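Local structure of putative oxidoreductase with NAD(P)-binding Rossmann-fold domain (Clostridium difficile, 3UUW) at residues Ile229-Lys232 / Gly233-Gln236; Asp166-Ile169 / His170-Asp173. The protein is probably an NAD(P)-dependent oxidoreductase of the Gfo/Idh/MocA family, its substrate not established, with a Rossmann-fold nucleotide-binding domain. All coordinates share one frame; numbering follows the deposited sequence. Where two conformers were deposited one is given.

Contact 1. Residues Ile229-Lys232 / Gly233-Gln236; sequences ILSK and GKIQ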
ATOM      1  N   ILE A 229       2.442  -6.650  16.283  1.00 13.56           N
ATOM      2  CA  ILE A 229       2.488  -6.389  17.703  1.00 14.50           C
ATOM      3  C   ILE A 229       1.670  -5.143  18.024  1.00 14.06           C
ATOM      4  O   ILE A 229       1.948  -4.064  17.482  1.00 15.78           O
ATOM      5  CB  ILE A 229       3.935  -6.184  18.181  1.00 14.39           C
ATOM      6  CG1 ILE A 229       4.791  -7.427  17.897  1.00 14.74           C
ATOM      7  CG2 ILE A 229       3.985  -5.783  19.705  1.00 15.65           C
ATOM      8  CD1 ILE A 229       6.267  -7.231  18.293  1.00 17.53           C
ATOM      9  N   LEU A 230       0.659  -5.303  18.875  0.60 13.74           N
ATOM     10  CA  LEU A 230      -0.164  -4.184  19.363  0.60 15.31           C
ATOM     11  C   LEU A 230       0.375  -3.754  20.732  0.60 15.15           C
ATOM     12  O   LEU A 230       0.385  -4.543  21.685  0.60 14.53           O
ATOM     13  CB  LEU A 230      -1.641  -4.576  19.486  0.60 14.89           C
ATOM     14  CG  LEU A 230      -2.486  -4.800  18.223  0.60 18.13           C
ATOM     15  CD1 LEU A 230      -2.110  -6.086  17.516  0.60 18.18           C
ATOM     16  CD2 LEU A 230      -3.967  -4.833  18.598  0.60 19.29           C
ATOM     17  N   SER A 231       0.806  -2.503  20.834  1.00 15.42           N
ATOM     18  CA  SER A 231       1.357  -1.993  22.094  1.00 16.08           C
ATOM     19  C   SER A 231       0.823  -0.598  22.383  1.00 17.16           C
ATOM     20  O   SER A 231       0.139  -0.007  21.562  1.00 15.48           O
ATOM     21  CB  SER A 231       2.870  -2.013  22.062  1.00 16.42           C
ATOM     22  OG  SER A 231       3.362  -1.132  21.077  1.00 16.29           O
ATOM     23  N   LYS A 232       1.120  -0.079  23.564  1.00 18.04           N
ATOM     24  CA  LYS A 232       0.621   1.233  23.924  1.00 18.39           C
ATOM     25  C   LYS A 232       1.008   2.264  22.866  1.00 17.79           C
ATOM     26  O   LYS A 232       2.196   2.509  22.622  1.00 19.90           O
ATOM     27  CB  LYS A 232       1.157   1.653  25.287  1.00 20.69           C
ATOM     28  CG  LYS A 232       0.699   3.044  25.685  1.00 24.61           C
ATOM     29  CD  LYS A 232       1.280   3.456  27.019  1.00 32.11           C
ATOM     30  CE  LYS A 232       0.361   3.109  28.148  1.00 38.08           C
ATOM     31  NZ  LYS A 232      -0.779   4.067  28.180  1.00 41.55           N
ATOM     32  N   GLY A 233       0.004   2.840  22.227  1.00 18.05           N
ATOM     33  CA  GLY A 233       0.195   3.884  21.224  1.00 17.52           C
ATOM     34  C   GLY A 233       0.779   3.460  19.901  1.00 16.99           C
ATOM     35  O   GLY A 233       1.145   4.297  19.095  1.00 17.94           O
ATOM     36  N   LYS A 234       0.815   2.167  19.615  1.00 17.19           N
ATOM     37  CA  LYS A 234       1.541   1.711  18.453  1.00 17.15           C
ATOM     38  C   LYS A 234       1.077   0.366  17.918  1.00 16.92           C
ATOM     39  O   LYS A 234       0.670  -0.516  18.681  1.00 16.39           O
ATOM     40  CB  LYS A 234       3.024   1.586  18.851  1.00 18.46           C
ATOM     41  CG  LYS A 234       3.975   1.432  17.735  1.00 21.56           C
ATOM     42  CD  LYS A 234       5.408   1.145  18.228  1.00 24.29           C
ATOM     43  CE  LYS A 234       5.918   2.112  19.242  1.00 30.78           C
ATOM     44  NZ  LYS A 234       7.350   1.758  19.532  1.00 28.45           N
ATOM     45  N   ILE A 235       1.114   0.221  16.599  1.00 15.37           N
ATOM     46  CA  ILE A 235       0.996  -1.099  15.972  1.00 15.04           C
ATOM     47  C   ILE A 235       2.278  -1.255  15.160  1.00 16.02           C
ATOM     48  O   ILE A 235       2.693  -0.319  14.463  1.00 16.40           O
ATOM     49  CB  ILE A 235      -0.183  -1.259  15.028  1.00 16.48           C
ATOM     50  CG1 ILE A 235      -1.515  -0.960  15.741  1.00 17.63           C
ATOM     51  CG2 ILE A 235      -0.194  -2.669  14.481  1.00 16.26           C
ATOM     52  CD1 ILE A 235      -2.750  -1.005  14.834  1.00 18.40           C
ATOM     53  N   GLN A 236       2.935  -2.401  15.291  1.00 14.55           N
ATOM     54  CA  GLN A 236       4.086  -2.713  14.445  1.00 14.73           C
ATOM     55  C   GLN A 236       3.768  -3.992  13.671  1.00 15.08           C
ATOM     56  O   GLN A 236       3.235  -4.944  14.233  1.00 16.26           O
ATOM     57  CB  GLN A 236       5.351  -2.963  15.248  1.00 14.88           C
ATOM     58  CG  GLN A 236       5.851  -1.817  16.137  1.00 16.67           C
ATOM     59  CD  GLN A 236       6.717  -2.318  17.312  1.00 20.41           C
ATOM     60  OE1 GLN A 236       6.207  -2.868  18.277  1.00 28.00           O
ATOM     61  NE2 GLN A 236       8.000  -2.091  17.228  1.00 29.75           N
TER
HETATM   62  O   HOH W   1       3.650  -2.242  18.744  1.00 21.22           O
HETATM   63  O   HOH W   2       5.647   0.088  21.770  1.00 31.21           O
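Ile229 to Ser231 and Lys234 to Gln236 run antiparallel, their short axes 4.9 Å apart, and form the closed end of a beta hairpin in the mixed sheet of the C-terminal domain. A type II turn from Ser231 to Lys234 reverses the chain, with Gly233 at positive phi (71°) in its third position, as is classic for this turn. Ile229 and Gln236 make a hydrogen-bonded pair: the N of Ile229 reaches the O of Gln236 at 2.8 Å, and the reciprocal bond is just as straight. Next to the turn a second such pair closes the hairpin, Ser231 N bonding to Lys234 O at 2.9 Å and Lys234 N to Ser231 O at 3.0 Å.

Between them, the non-hydrogen-bonded pair Leu230 and Ile235 turns its side chains to the opposite face of the sheet from Ile229, Ser231, Lys234 and Gln236. On the Leu230 and Ile235 face the hairpin meets the second subunit, Leu230 touching His150 and Ile235 touching Ser220 of that subunit, while Lys232, at the turn, makes a salt bridge to Asp219 of the second subunit.

Behind the other face lies helix 130-138, where NE2 of Gln236 makes a weak hydrogen bond to the O of Ile135 and Lys234, bending at chi3, carries NZ to the O of Asn138. The Gln236 side chain crosses that of Ile229 obliquely, bringing OE1 to 3.9 Å from CG2. The Ser231 hydroxyl stands between backbone N and carbonyl carbon (chi1 64°), which brings OG to 3.5 Å from CB of Lys234. One water joins both strands: it lies within hydrogen-bonding distance of Ile229 O, of Ser231 OG at 2.6 Å and of Gln236 OE1 at 2.7 Å.

Contact 2. Residues Asp166-Ile169 / His170-Asp173; sequences DDYI and HVID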
ATOM      1  N   ASP A 166       7.357 -29.372  11.168  1.00 26.13           N
ATOM      2  CA  ASP A 166       8.212 -28.891  10.082  1.00 27.54           C
ATOM      3  C   ASP A 166       8.032 -27.411   9.772  1.00 27.08           C
ATOM      4  O   ASP A 166       9.000 -26.727   9.441  1.00 27.93           O
ATOM      5  CB  ASP A 166       7.907 -29.694   8.813  1.00 30.54           C
ATOM      6  CG  ASP A 166       8.894 -29.429   7.693  1.00 35.73           C
ATOM      7  OD1 ASP A 166      10.122 -29.486   7.941  1.00 39.49           O
ATOM      8  OD2 ASP A 166       8.435 -29.196   6.551  1.00 41.46           O
ATOM      9  N   ASP A 167       6.796 -26.918   9.865  1.00 25.69           N
ATOM     10  CA  ASP A 167       6.511 -25.547   9.464  1.00 25.25           C
ATOM     11  C   ASP A 167       5.809 -24.699  10.517  1.00 21.69           C
ATOM     12  O   ASP A 167       6.232 -23.578  10.775  1.00 22.55           O
ATOM     13  CB  ASP A 167       5.721 -25.531   8.171  1.00 25.74           C
ATOM     14  CG  ASP A 167       5.838 -24.200   7.428  1.00 30.53           C
ATOM     15  OD1 ASP A 167       6.590 -23.300   7.879  1.00 38.67           O
ATOM     16  OD2 ASP A 167       5.170 -24.047   6.385  1.00 38.67           O
ATOM     17  N   TYR A 168       4.757 -25.216  11.146  1.00 19.67           N
ATOM     18  CA  TYR A 168       4.080 -24.445  12.190  1.00 16.64           C
ATOM     19  C   TYR A 168       5.032 -24.147  13.347  1.00 17.65           C
ATOM     20  O   TYR A 168       4.833 -23.180  14.083  1.00 18.12           O
ATOM     21  CB  TYR A 168       2.873 -25.187  12.715  1.00 17.66           C
ATOM     22  CG  TYR A 168       1.919 -24.403  13.591  1.00 15.16           C
ATOM     23  CD1 TYR A 168       1.383 -23.176  13.182  1.00 17.13           C
ATOM     24  CD2 TYR A 168       1.470 -24.935  14.773  1.00 15.64           C
ATOM     25  CE1 TYR A 168       0.454 -22.481  13.984  1.00 15.57           C
ATOM     26  CE2 TYR A 168       0.544 -24.239  15.597  1.00 15.22           C
ATOM     27  CZ  TYR A 168       0.028 -23.029  15.182  1.00 16.28           C
ATOM     28  OH  TYR A 168      -0.902 -22.383  15.984  1.00 16.74           O
ATOM     29  N   ILE A 169       6.078 -24.955  13.471  1.00 18.22           N
ATOM     30  CA  ILE A 169       7.073 -24.772  14.523  1.00 18.01           C
ATOM     31  C   ILE A 169       7.695 -23.380  14.434  1.00 17.55           C
ATOM     32  O   ILE A 169       8.063 -22.799  15.462  1.00 17.53           O
ATOM     33  CB  ILE A 169       8.167 -25.882  14.485  1.00 18.66           C
ATOM     34  CG1 ILE A 169       8.984 -25.902  15.785  1.00 18.37           C
ATOM     35  CG2 ILE A 169       9.084 -25.709  13.262  1.00 22.06           C
ATOM     36  CD1 ILE A 169       9.897 -27.121  15.876  1.00 20.09           C
ATOM     37  N   HIS A 170       7.832 -22.847  13.222  1.00 17.99           N
ATOM     38  CA  HIS A 170       8.367 -21.493  13.068  1.00 18.36           C
ATOM     39  C   HIS A 170       7.470 -20.438  13.694  1.00 17.66           C
ATOM     40  O   HIS A 170       7.967 -19.486  14.301  1.00 17.97           O
ATOM     41  CB  HIS A 170       8.588 -21.125  11.604  1.00 18.98           C
ATOM     42  CG  HIS A 170       9.785 -21.769  10.994  1.00 21.51           C
ATOM     43  ND1 HIS A 170      11.068 -21.559  11.458  1.00 26.09           N
ATOM     44  CD2 HIS A 170       9.900 -22.586   9.920  1.00 26.64           C
ATOM     45  CE1 HIS A 170      11.918 -22.239  10.708  1.00 30.79           C
ATOM     46  NE2 HIS A 170      11.234 -22.864   9.762  1.00 28.31           N
ATOM     47  N   VAL A 171       6.165 -20.616  13.545  1.00 16.26           N
ATOM     48  CA  VAL A 171       5.180 -19.704  14.120  1.00 16.14           C
ATOM     49  C   VAL A 171       5.226 -19.765  15.658  1.00 15.40           C
ATOM     50  O   VAL A 171       5.310 -18.725  16.351  1.00 15.94           O
ATOM     51  CB  VAL A 171       3.765 -20.011  13.553  1.00 16.94           C
ATOM     52  CG1 VAL A 171       2.713 -19.119  14.212  1.00 17.85           C
ATOM     53  CG2 VAL A 171       3.738 -19.813  12.035  1.00 17.72           C
ATOM     54  N   ILE A 172       5.187 -20.982  16.192  1.00 15.27           N
ATOM     55  CA  ILE A 172       5.228 -21.217  17.648  1.00 15.89           C
ATOM     56  C   ILE A 172       6.550 -20.730  18.224  1.00 15.39           C
ATOM     57  O   ILE A 172       6.561 -20.045  19.235  1.00 14.98           O
ATOM     58  CB  ILE A 172       4.988 -22.686  17.980  1.00 16.45           C
ATOM     59  CG1 ILE A 172       3.583 -23.102  17.537  1.00 16.91           C
ATOM     60  CG2 ILE A 172       5.181 -22.987  19.499  1.00 17.41           C
ATOM     61  CD1 ILE A 172       2.440 -22.206  18.074  1.00 16.54           C
ATOM     62  N   ASP A 173       7.670 -21.061  17.590  1.00 15.89           N
ATOM     63  CA  ASP A 173       8.941 -20.596  18.141  1.00 15.48           C
ATOM     64  C   ASP A 173       9.032 -19.067  18.173  1.00 15.35           C
ATOM     65  O   ASP A 173       9.514 -18.484  19.143  1.00 15.72           O
ATOM     66  CB  ASP A 173      10.142 -21.128  17.367  1.00 15.43           C
ATOM     67  CG  ASP A 173      11.448 -20.797  18.069  1.00 18.26           C
ATOM     68  OD1 ASP A 173      11.746 -21.458  19.096  1.00 19.36           O
ATOM     69  OD2 ASP A 173      12.143 -19.858  17.623  1.00 18.46           O
TER
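Over one face of the Tyr168 ring lies Ile172, one helical turn on, its CG1 4.1 Å from the ring centroid and 26° off the normal in a CH-pi contact. The terminal CD1 of Ile172 reaches farther along the ring, 3.7 Å from CE2. Val171 meets the ring obliquely, with CB 4.0 Å from CD1. At the edge of the His170 imidazole, in its plane, sits OD1 of Asp167, 4.0 Å from CD2; carboxylate and ring stand nearly perpendicular, at 84°.

Both groupings follow from the spacing of residues along helix 160-179, which lies against the sheet of the C-terminal domain. Tyr168 has CG anti to its own N (chi1 -168°), and the ring extends beside Val171 and Ile172. Thr214 and Met216 of strand 211-217 and Leu300 and Ala296 of helix 295-305 complete this apolar packing, and the Tyr168 hydroxyl is hydrogen-bonded to both Thr214 and His203, so the buried ring is fixed at its polar end as well as by its face.

The backbone beneath is regular toward the later end and distorted at the start, where a wider pi-type turn spans 166-168. Ile172 N bonds to Tyr168 O at 3.1 Å, and Asp173 N to Ile169 O at 2.8 Å. His170 N instead takes Asp167 O, three residues back.

The acids are held by salt bridges: Lys149 and Arg218 fix the position of the Asp167 carboxylate, and Asp166 OD1 pairs with NZ of Lys97, which His170 also touches. An aspartate and a histidine four residues apart on this helix, beside such a lysine, are a recurring feature of Gfo/Idh/MocA dehydrogenases; as in those relatives, Asp166, His170 and Lys97 probably line the active site.

Contact 2 precedes contact 1 along the chain, and both belong to the C-terminal domain, their centres about 23 Å apart and their nearest atoms about 11 Å apart without touching. Helix 160-179 of contact 2 lies near the centre of the folded chain, against strands 142-150 and 211-217; the hairpin of contact 1 is built from strands 224-231 and 234-239 of the same mixed sheet. Strand 142-150 is therefore common ground, packed by Val171 and paired with strand 224-231. The two contacts differ in surroundings: contact 1 lies at the interface with the second subunit, whereas no other chain of the assembly touches contact 2, which faces Lys97 of the nucleotide-binding domain, probably at the active site.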